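Local coordinates for protein leukotriene A-4 hydrolase (PDB 2XQ0) that is a zinc-dependent M1 aminopeptidase that preferentially cleaves di- and tripeptides and has low epoxide hydrolase activity in vitro, at residues 145-150 with 274-279; 306-311 with 325-330; 318-323 with 383-388. All coordinates share one frame; numbering follows the deposited sequence. Where two conformers were deposited one is given.

Contact 1. Residues 145-150 with 274-279; sequences QLEAIH and GGMESP. With BES (2-(3-amino-2-hydroxy-4-phenyl-butyrylamino)-4-methyl-pentanoic acid), chain B.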
loop_
_atom_site.group_PDB
_atom_site.type_symbol
_atom_site.label_atom_id
_atom_site.label_comp_id
_atom_site.label_asym_id
_atom_site.label_seq_id
_atom_site.Cartn_x
_atom_site.Cartn_y
_atom_site.Cartn_z
ATOM N N GLN A 145 -0.962 -5.040 10.381
ATOM C CA GLN A 145 -0.473 -4.201 9.300
ATOM C C GLN A 145 0.770 -3.534 9.886
ATOM O O GLN A 145 0.658 -2.704 10.790
ATOM C CB GLN A 145 -1.513 -3.149 8.907
ATOM C CG GLN A 145 -0.937 -1.982 8.109
ATOM C CD GLN A 145 -0.319 -2.434 6.803
ATOM O OE1 GLN A 145 -0.966 -3.117 6.009
ATOM N NE2 GLN A 145 0.941 -2.073 6.581
ATOM N N LEU A 146 1.946 -3.934 9.414
ATOM C CA LEU A 146 3.198 -3.543 10.070
ATOM C C LEU A 146 3.949 -2.403 9.385
ATOM O O LEU A 146 4.778 -1.711 10.004
ATOM C CB LEU A 146 4.122 -4.758 10.250
ATOM C CG LEU A 146 3.497 -5.961 10.951
ATOM C CD1 LEU A 146 4.572 -6.990 11.322
ATOM C CD2 LEU A 146 2.710 -5.525 12.175
ATOM N N GLU A 147 3.671 -2.182 8.112
ATOM C CA GLU A 147 4.420 -1.141 7.393
ATOM C C GLU A 147 3.956 0.231 7.868
ATOM O O GLU A 147 2.759 0.441 8.012
ATOM C CB GLU A 147 4.205 -1.272 5.882
ATOM C CG GLU A 147 5.244 -0.524 5.027
ATOM C CD GLU A 147 5.053 -0.825 3.542
ATOM O OE1 GLU A 147 4.168 -1.636 3.236
ATOM O OE2 GLU A 147 5.763 -0.255 2.698
ATOM N N ALA A 148 4.880 1.160 8.131
ATOM C CA ALA A 148 6.315 0.982 7.937
ATOM C C ALA A 148 7.060 0.519 9.191
ATOM O O ALA A 148 7.908 -0.372 9.104
ATOM C CB ALA A 148 6.936 2.280 7.443
ATOM N N ILE A 149 6.777 1.139 10.340
ATOM C CA ILE A 149 7.465 0.761 11.589
ATOM C C ILE A 149 6.559 0.291 12.739
ATOM O O ILE A 149 6.772 0.641 13.906
ATOM C CB ILE A 149 8.383 1.880 12.086
ATOM C CG1 ILE A 149 7.588 3.175 12.319
ATOM C CG2 ILE A 149 9.526 2.106 11.057
ATOM C CD1 ILE A 149 8.407 4.273 13.023
ATOM N N HIS A 150 5.572 -0.532 12.422
ATOM C CA HIS A 150 4.690 -1.071 13.464
ATOM C C HIS A 150 5.065 -2.499 13.870
ATOM O O HIS A 150 4.480 -3.050 14.810
ATOM C CB HIS A 150 3.231 -1.020 12.997
ATOM C CG HIS A 150 2.717 0.372 12.807
ATOM N ND1 HIS A 150 2.514 1.235 13.862
ATOM C CD2 HIS A 150 2.394 1.060 11.688
ATOM C CE1 HIS A 150 2.077 2.393 13.401
ATOM N NE2 HIS A 150 1.987 2.311 12.085
ATOM N N GLY A 274 -5.641 -0.793 0.314
ATOM C CA GLY A 274 -6.161 -1.500 -0.840
ATOM C C GLY A 274 -5.559 -2.891 -0.772
ATOM O O GLY A 274 -6.204 -3.885 -1.082
ATOM N N GLY A 275 -4.314 -2.961 -0.319
ATOM C CA GLY A 275 -3.635 -4.239 -0.221
ATOM C C GLY A 275 -2.332 -4.114 0.518
ATOM O O GLY A 275 -1.857 -3.002 0.725
ATOM N N MET A 276 -1.757 -5.246 0.928
ATOM C CA MET A 276 -0.448 -5.243 1.586
ATOM C C MET A 276 0.227 -6.498 1.099
ATOM O O MET A 276 -0.347 -7.587 1.191
ATOM C CB MET A 276 -0.569 -5.277 3.105
ATOM C CG MET A 276 0.768 -5.401 3.831
ATOM S SD MET A 276 1.949 -4.067 3.449
ATOM C CE MET A 276 3.517 -4.908 3.671
ATOM N N GLU A 277 1.443 -6.327 0.595
ATOM C CA GLU A 277 2.190 -7.374 -0.091
ATOM C C GLU A 277 2.948 -8.335 0.829
ATOM O O GLU A 277 4.089 -8.679 0.538
ATOM C CB GLU A 277 3.199 -6.696 -1.027
ATOM C CG GLU A 277 4.370 -5.949 -0.307
ATOM C CD GLU A 277 4.102 -4.452 -0.017
ATOM O OE1 GLU A 277 2.926 -4.019 0.012
ATOM O OE2 GLU A 277 5.085 -3.700 0.188
ATOM N N SER A 278 2.348 -8.786 1.929
ATOM C CA SER A 278 3.016 -9.783 2.754
ATOM C C SER A 278 3.319 -10.987 1.907
ATOM O O SER A 278 2.432 -11.495 1.229
ATOM C CB SER A 278 2.146 -10.222 3.924
ATOM O OG SER A 278 2.037 -9.178 4.855
ATOM N N PRO A 279 4.577 -11.452 1.936
ATOM C CA PRO A 279 4.991 -12.633 1.162
ATOM C C PRO A 279 4.165 -13.868 1.446
ATOM O O PRO A 279 3.996 -14.250 2.601
ATOM C CB PRO A 279 6.433 -12.870 1.620
ATOM C CG PRO A 279 6.893 -11.563 2.101
ATOM C CD PRO A 279 5.699 -10.865 2.687
HETATM N N2 BES B . 2.010 -1.811 1.397
HETATM C C1 BES B . 1.479 -0.773 0.538
HETATM C C6 BES B . 0.536 0.135 1.330
HETATM C C7 BES B . 1.298 0.851 2.423
HETATM C C8 BES B . 2.513 1.461 2.130
HETATM C C12 BES B . 0.798 0.885 3.721
HETATM C C9 BES B . 3.221 2.116 3.132
HETATM C C11 BES B . 1.508 1.540 4.724
HETATM C C10 BES B . 2.720 2.157 4.429
HETATM C C2 BES B . 0.743 -1.372 -0.666
HETATM O O2 BES B . 1.532 -2.261 -1.471
HETATM C C3 BES B . 0.272 -0.231 -1.504
HETATM O O3 BES B . 1.056 0.446 -2.173
HETATM N N1 BES B . -1.040 -0.078 -1.382
HETATM C C4 BES B . -1.892 0.907 -2.016
HETATM C C13 BES B . -2.460 0.160 -3.216
HETATM C C14 BES B . -2.258 0.906 -4.528
HETATM C C15 BES B . -2.339 -0.064 -5.701
HETATM C C16 BES B . -0.943 1.683 -4.547
HETATM C C5 BES B . -3.005 1.194 -1.048
HETATM O O1 BES B . -3.584 2.302 -1.100
HETATM O O4 BES B . -3.309 0.304 -0.214
HETATM O O HOH W 1 6.423 -1.274 0.230
#
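Glu147 and Met276 face each other at the amine-binding end of the active-site cleft, where the loop 145-150, within the M1 N-terminal domain, meets the short edge strand 275-276 of the catalytic domain. Bestatin lies against both. Its amine N2 donates to Glu147 OE1 at 2.8 Å and to Glu277 OE1 at 2.8 Å, so one carboxylate from each segment grips it. Met276 SD packs alongside, 3.1 Å from N2 of bestatin and 3.3 Å from Glu147 OE1. The sulfur gets there because the Met276 chain bends at chi2 (58°), while its CB and CG lie against the end of Gln145. Glu147 also starts with CG anti to the backbone N (chi1 -163°) but runs on extended, passing the inhibitor's phenyl group with Glu147 CD 3.5 Å from bestatin C9.

The run Gly274 to Ser278 is this enzyme's version of the GAMEN exopeptidase motif of M1 peptidases, whose glutamate recognises the free amino end of the substrate, and Glu277 occupies that position. Its OE2 stands 3.8 Å from Glu147 OE1, a like-charged pair that a protonated amine would be expected to ease. A water lies within hydrogen-bonding reach of Glu147 OE2 and Glu277 OE2, though other acceptors compete for its protons. At the far end of the inhibitor, bestatin carboxylate oxygen O4 accepts from Gly274 N at 2.6 Å. A weak second bond to O4 comes from the next backbone N, that of Gly275. Without the Glu147 carboxylate, as with an alanine here, the amine would probably keep Glu277 as its one carboxylate partner in this contact, with a gap opened beside the phenyl group. Just beyond Glu147 the chain turns through a cis peptide into Ala148, and His150 N bonds back to Leu146 O.

Contact 2. Residues 306-311 with 325-330; sequences SWSGNL and GWTVYL
Ser308 reaches from the end of helix 297-311 into the angle between Trp326, Thr327 and Leu330, three side chains of the neighbouring helix. Its OG sits 2.8 Å from Thr327 OG1, a probable hydrogen bond between two hydroxyls, one from each helix. The backbone sets Ser308 CB against Trp326 CB, 3.5 Å away; chi1 of 47° then places Ser308 OG between its own backbone N and carbonyl carbon, facing Thr327. On the next turn the methyl CD1 of Leu330 closes in on Ser308 OG at 3.6 Å. The indole of Trp326 leads off the other way, to stack on Tyr417 and meet Phe418 edge-to-face.

These are the two helices of the HExxH-(X)18-E zinc motif: the first carries His301, Glu302 and His305, the second Glu324. The short segments run nearly antiparallel, 162° between directions, with their axes 8.6 Å apart. Thr327 OG1 also bonds to the Asn323 carbonyl one turn back, and its side chain packs against His301. From the first helix, Ser308 O accepts from His305 ND1, a second-shell bond that would orient this zinc ligand. The helix is already irregular here, with a pi-type turn closed by a weak bond from Leu311 N to Ser306 O, and Gly309 takes up backbone angles at which a CB would be jammed against the carbonyl oxygen of Ser308.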
loop_
_atom_site.group_PDB
_atom_site.type_symbol
_atom_site.label_atom_id
_atom_site.label_comp_id
_atom_site.label_asym_id
_atom_site.label_seq_id
_atom_site.Cartn_x
_atom_site.Cartn_y
_atom_site.Cartn_z
ATOM N N SER A 306 6.383 -8.677 -5.077
ATOM C CA SER A 306 7.130 -9.924 -4.849
ATOM C C SER A 306 8.577 -9.702 -5.255
ATOM O O SER A 306 9.498 -10.160 -4.578
ATOM C CB SER A 306 6.524 -11.089 -5.633
ATOM O OG SER A 306 5.209 -11.330 -5.186
ATOM N N TRP A 307 8.776 -8.967 -6.344
ATOM C CA TRP A 307 10.121 -8.555 -6.759
ATOM C C TRP A 307 10.599 -7.245 -6.108
ATOM O O TRP A 307 11.617 -7.226 -5.411
ATOM C CB TRP A 307 10.200 -8.468 -8.290
ATOM C CG TRP A 307 10.078 -9.801 -8.975
ATOM C CD1 TRP A 307 11.108 -10.628 -9.349
ATOM C CD2 TRP A 307 8.870 -10.462 -9.376
ATOM N NE1 TRP A 307 10.613 -11.761 -9.938
ATOM C CE2 TRP A 307 9.244 -11.688 -9.976
ATOM C CE3 TRP A 307 7.509 -10.147 -9.276
ATOM C CZ2 TRP A 307 8.315 -12.586 -10.480
ATOM C CZ3 TRP A 307 6.580 -11.047 -9.783
ATOM C CH2 TRP A 307 6.992 -12.257 -10.375
ATOM N N SER A 308 9.865 -6.154 -6.328
ATOM C CA SER A 308 10.299 -4.841 -5.878
ATOM C C SER A 308 9.704 -4.533 -4.530
ATOM O O SER A 308 8.597 -4.040 -4.429
ATOM C CB SER A 308 9.874 -3.761 -6.872
ATOM O OG SER A 308 8.515 -3.948 -7.220
ATOM N N GLY A 309 10.466 -4.830 -3.492
ATOM C CA GLY A 309 10.000 -4.638 -2.134
ATOM C C GLY A 309 10.343 -5.867 -1.337
ATOM O O GLY A 309 11.049 -5.777 -0.341
ATOM N N ASN A 310 9.866 -7.018 -1.800
ATOM C CA ASN A 310 10.011 -8.258 -1.045
ATOM C C ASN A 310 11.346 -8.944 -1.274
ATOM O O ASN A 310 12.052 -9.269 -0.319
ATOM C CB ASN A 310 8.840 -9.192 -1.336
ATOM C CG ASN A 310 7.499 -8.583 -0.917
ATOM O OD1 ASN A 310 7.428 -7.424 -0.505
ATOM N ND2 ASN A 310 6.439 -9.361 -1.034
ATOM N N LEU A 311 11.702 -9.114 -2.542
ATOM C CA LEU A 311 12.957 -9.734 -2.929
ATOM C C LEU A 311 14.103 -8.729 -2.814
ATOM O O LEU A 311 15.181 -9.034 -2.277
ATOM C CB LEU A 311 12.838 -10.261 -4.369
ATOM C CG LEU A 311 14.002 -11.140 -4.822
ATOM C CD1 LEU A 311 14.135 -12.343 -3.892
ATOM C CD2 LEU A 311 13.830 -11.587 -6.280
ATOM N N GLY A 325 8.016 2.966 -6.363
ATOM C CA GLY A 325 8.200 3.443 -7.736
ATOM C C GLY A 325 8.430 2.299 -8.703
ATOM O O GLY A 325 7.796 2.198 -9.770
ATOM N N TRP A 326 9.324 1.399 -8.334
ATOM C CA TRP A 326 9.487 0.184 -9.126
ATOM C C TRP A 326 8.172 -0.599 -9.250
ATOM O O TRP A 326 7.778 -1.003 -10.360
ATOM C CB TRP A 326 10.582 -0.700 -8.503
ATOM C CG TRP A 326 11.929 -0.424 -9.078
ATOM C CD1 TRP A 326 12.995 0.159 -8.458
ATOM C CD2 TRP A 326 12.354 -0.732 -10.405
ATOM N NE1 TRP A 326 14.063 0.233 -9.324
ATOM C CE2 TRP A 326 13.693 -0.310 -10.525
ATOM C CE3 TRP A 326 11.730 -1.323 -11.505
ATOM C CZ2 TRP A 326 14.416 -0.452 -11.705
ATOM C CZ3 TRP A 326 12.459 -1.464 -12.683
ATOM C CH2 TRP A 326 13.776 -1.039 -12.769
ATOM N N THR A 327 7.491 -0.821 -8.118
ATOM C CA THR A 327 6.227 -1.580 -8.129
ATOM C C THR A 327 5.206 -0.984 -9.100
ATOM O O THR A 327 4.606 -1.709 -9.879
ATOM C CB THR A 327 5.620 -1.716 -6.725
ATOM O OG1 THR A 327 6.571 -2.386 -5.881
ATOM C CG2 THR A 327 4.282 -2.501 -6.754
ATOM N N VAL A 328 5.016 0.331 -9.054
ATOM C CA VAL A 328 4.045 0.983 -9.918
ATOM C C VAL A 328 4.501 0.804 -11.371
ATOM O O VAL A 328 3.682 0.549 -12.260
ATOM C CB VAL A 328 3.856 2.503 -9.556
ATOM C CG1 VAL A 328 2.942 3.203 -10.582
ATOM C CG2 VAL A 328 3.249 2.671 -8.142
ATOM N N TYR A 329 5.811 0.923 -11.598
ATOM C CA TYR A 329 6.386 0.699 -12.931
ATOM C C TYR A 329 6.101 -0.725 -13.404
ATOM O O TYR A 329 5.522 -0.954 -14.489
ATOM C CB TYR A 329 7.904 1.026 -12.978
ATOM C CG TYR A 329 8.491 0.689 -14.333
ATOM C CD1 TYR A 329 8.355 1.560 -15.410
ATOM C CD2 TYR A 329 9.111 -0.530 -14.549
ATOM C CE1 TYR A 329 8.847 1.230 -16.662
ATOM C CE2 TYR A 329 9.587 -0.864 -15.778
ATOM C CZ TYR A 329 9.447 0.013 -16.834
ATOM O OH TYR A 329 9.927 -0.333 -18.067
ATOM N N LEU A 330 6.471 -1.694 -12.580
ATOM C CA LEU A 330 6.235 -3.094 -12.928
ATOM C C LEU A 330 4.750 -3.451 -13.121
ATOM O O LEU A 330 4.402 -4.124 -14.072
ATOM C CB LEU A 330 6.887 -4.026 -11.903
ATOM C CG LEU A 330 8.419 -3.957 -11.914
ATOM C CD1 LEU A 330 9.012 -4.726 -10.719
ATOM C CD2 LEU A 330 8.989 -4.463 -13.255
#

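Contact 3. Residues 318-323 with 383-388; sequences NHFWLN and DAFSTV
Phe320 and Phe385 pack together beside the phenyl group of bestatin in the inhibitor pocket. Both touch the inhibitor, and Phe320 comes from the turn leading into helix 321-339, which goes on to carry the zinc ligand Glu324. With CG anti to the backbone N (chi1 -173°), the Phe320 chain continues from CB toward the loop 383-388. CG is the first atom to meet its partner, 3.8 Å from Phe385 CE1. Further out, CD2 of Phe320 comes within 3.4 Å of that same CE1, and Phe320 CE2 lies 3.4 Å from Phe385 CD1. By CZ the two rings are drawing apart, with Phe320 CZ 4.0 Å from Phe385 CE1. Across the ring from CD2, Phe320 CE1 packs against the carboxylate of Glu147.

Phe385 therefore offers its CD1-CE1 bond, and CE1 stands over one face of the Phe320 ring, displaced toward the rim. The side chains cross at about a right angle, yet the ring planes are inclined by only 49° and the centroids are 4.5 Å apart, an oblique pairing. Pro389, at the start of helix 388-403, also touches Phe320. That helix brings in the proton donor Tyr390, and the loop enters it through a capping bond: Val388 N donates to Ser386 OG at 3.0 Å, with an N-H...O angle of 157°.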
loop_
_atom_site.group_PDB
_atom_site.type_symbol
_atom_site.label_atom_id
_atom_site.label_comp_id
_atom_site.label_asym_id
_atom_site.label_seq_id
_atom_site.Cartn_x
_atom_site.Cartn_y
_atom_site.Cartn_z
ATOM N N ASN A 318 13.943 6.586 3.716
ATOM C CA ASN A 318 14.396 7.667 2.832
ATOM C C ASN A 318 14.382 7.282 1.371
ATOM O O ASN A 318 14.360 8.150 0.514
ATOM C CB ASN A 318 15.831 8.080 3.161
ATOM C CG ASN A 318 15.933 8.943 4.385
ATOM O OD1 ASN A 318 14.929 9.356 4.964
ATOM N ND2 ASN A 318 17.161 9.273 4.758
ATOM N N HIS A 319 14.445 5.983 1.097
ATOM C CA HIS A 319 14.571 5.472 -0.277
ATOM C C HIS A 319 13.366 4.598 -0.647
ATOM O O HIS A 319 13.473 3.635 -1.420
ATOM C CB HIS A 319 15.885 4.699 -0.428
ATOM C CG HIS A 319 17.078 5.503 -0.033
ATOM N ND1 HIS A 319 17.715 6.358 -0.906
ATOM C CD2 HIS A 319 17.700 5.644 1.159
ATOM C CE1 HIS A 319 18.698 6.972 -0.271
ATOM N NE2 HIS A 319 18.708 6.559 0.984
ATOM N N PHE A 320 12.228 4.948 -0.058
ATOM C CA PHE A 320 10.966 4.235 -0.238
ATOM C C PHE A 320 10.562 4.159 -1.713
ATOM O O PHE A 320 9.862 3.228 -2.119
ATOM C CB PHE A 320 9.887 4.947 0.579
ATOM C CG PHE A 320 8.566 4.225 0.625
ATOM C CD1 PHE A 320 8.510 2.874 0.936
ATOM C CD2 PHE A 320 7.374 4.923 0.425
ATOM C CE1 PHE A 320 7.284 2.207 1.006
ATOM C CE2 PHE A 320 6.150 4.267 0.491
ATOM C CZ PHE A 320 6.113 2.899 0.784
ATOM N N TRP A 321 10.997 5.130 -2.517
ATOM C CA TRP A 321 10.675 5.118 -3.947
ATOM C C TRP A 321 11.159 3.840 -4.661
ATOM O O TRP A 321 10.536 3.392 -5.633
ATOM C CB TRP A 321 11.196 6.379 -4.657
ATOM C CG TRP A 321 12.621 6.294 -5.122
ATOM C CD1 TRP A 321 13.737 6.629 -4.409
ATOM C CD2 TRP A 321 13.077 5.868 -6.409
ATOM N NE1 TRP A 321 14.866 6.433 -5.178
ATOM C CE2 TRP A 321 14.488 5.958 -6.405
ATOM C CE3 TRP A 321 12.431 5.413 -7.568
ATOM C CZ2 TRP A 321 15.264 5.612 -7.523
ATOM C CZ3 TRP A 321 13.204 5.066 -8.672
ATOM C CH2 TRP A 321 14.608 5.173 -8.639
ATOM N N LEU A 322 12.253 3.252 -4.180
ATOM C CA LEU A 322 12.791 2.029 -4.789
ATOM C C LEU A 322 11.785 0.900 -4.694
ATOM O O LEU A 322 11.730 0.028 -5.553
ATOM C CB LEU A 322 14.088 1.597 -4.120
ATOM C CG LEU A 322 15.312 2.455 -4.481
ATOM C CD1 LEU A 322 16.523 2.073 -3.639
ATOM C CD2 LEU A 322 15.601 2.327 -5.975
ATOM N N ASN A 323 11.030 0.873 -3.597
ATOM C CA ASN A 323 9.950 -0.089 -3.450
ATOM C C ASN A 323 8.780 0.338 -4.328
ATOM O O ASN A 323 8.498 -0.291 -5.347
ATOM C CB ASN A 323 9.475 -0.209 -1.990
ATOM C CG ASN A 323 10.351 -1.135 -1.141
ATOM O OD1 ASN A 323 11.545 -1.293 -1.382
ATOM N ND2 ASN A 323 9.747 -1.743 -0.128
ATOM N N ASP A 383 4.823 10.360 7.779
ATOM C CA ASP A 383 4.732 11.739 7.313
ATOM C C ASP A 383 5.308 11.933 5.916
ATOM O O ASP A 383 5.089 12.970 5.291
ATOM C CB ASP A 383 5.417 12.698 8.298
ATOM C CG ASP A 383 4.623 12.883 9.580
ATOM O OD1 ASP A 383 3.574 12.218 9.750
ATOM O OD2 ASP A 383 5.053 13.703 10.421
ATOM N N ALA A 384 6.035 10.936 5.427
ATOM C CA ALA A 384 6.684 11.035 4.127
ATOM C C ALA A 384 5.992 10.181 3.084
ATOM O O ALA A 384 6.377 10.187 1.920
ATOM C CB ALA A 384 8.131 10.622 4.236
ATOM N N PHE A 385 4.983 9.424 3.497
ATOM C CA PHE A 385 4.244 8.627 2.532
ATOM C C PHE A 385 3.196 9.509 1.862
ATOM O O PHE A 385 2.419 10.219 2.511
ATOM C CB PHE A 385 3.648 7.362 3.162
ATOM C CG PHE A 385 4.686 6.457 3.778
ATOM C CD1 PHE A 385 5.929 6.301 3.179
ATOM C CD2 PHE A 385 4.430 5.777 4.954
ATOM C CE1 PHE A 385 6.892 5.479 3.740
ATOM C CE2 PHE A 385 5.394 4.954 5.518
ATOM C CZ PHE A 385 6.619 4.803 4.910
ATOM N N SER A 386 3.239 9.501 0.544
ATOM C CA SER A 386 2.323 10.269 -0.261
ATOM C C SER A 386 2.350 9.576 -1.592
ATOM O O SER A 386 2.929 8.503 -1.728
ATOM C CB SER A 386 2.835 11.696 -0.436
ATOM O OG SER A 386 4.004 11.712 -1.247
ATOM N N THR A 387 1.766 10.215 -2.590
ATOM C CA THR A 387 1.809 9.686 -3.939
ATOM C C THR A 387 3.180 9.855 -4.610
ATOM O O THR A 387 3.474 9.196 -5.607
ATOM C CB THR A 387 0.731 10.351 -4.783
ATOM O OG1 THR A 387 -0.532 10.230 -4.103
ATOM C CG2 THR A 387 0.660 9.697 -6.145
ATOM N N VAL A 388 4.032 10.717 -4.055
ATOM C CA VAL A 388 5.326 11.015 -4.694
ATOM C C VAL A 388 6.225 9.797 -4.962
ATOM O O VAL A 388 6.708 9.624 -6.078
ATOM C CB VAL A 388 6.101 12.095 -3.901
ATOM C CG1 VAL A 388 7.525 12.254 -4.448
ATOM C CG2 VAL A 388 5.346 13.410 -3.966
#

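In the fold
From the N terminus, the chain first passes through the loop 145-150, and contact 1 closes when strand 275-276 returns to it 124 residues later, tying the N-terminal domain to the catalytic domain. Contacts 2 and 3 both open after contact 1 has closed, and they cross each other: 306-311 and 318-323 come first, then 325-330 closes the short link between the two zinc-motif helices, and 383-388, beyond a longer, mostly helical run, closes contact 3. Both use helix 321-339, and Ser308 CB packs on the Asn323 carbonyl where they touch. Contact 1 is joined to contact 2 by a probable hydrogen bond from Asn310 ND2 to Glu277 O, and to contact 3 by packing of Ala148 on Phe385.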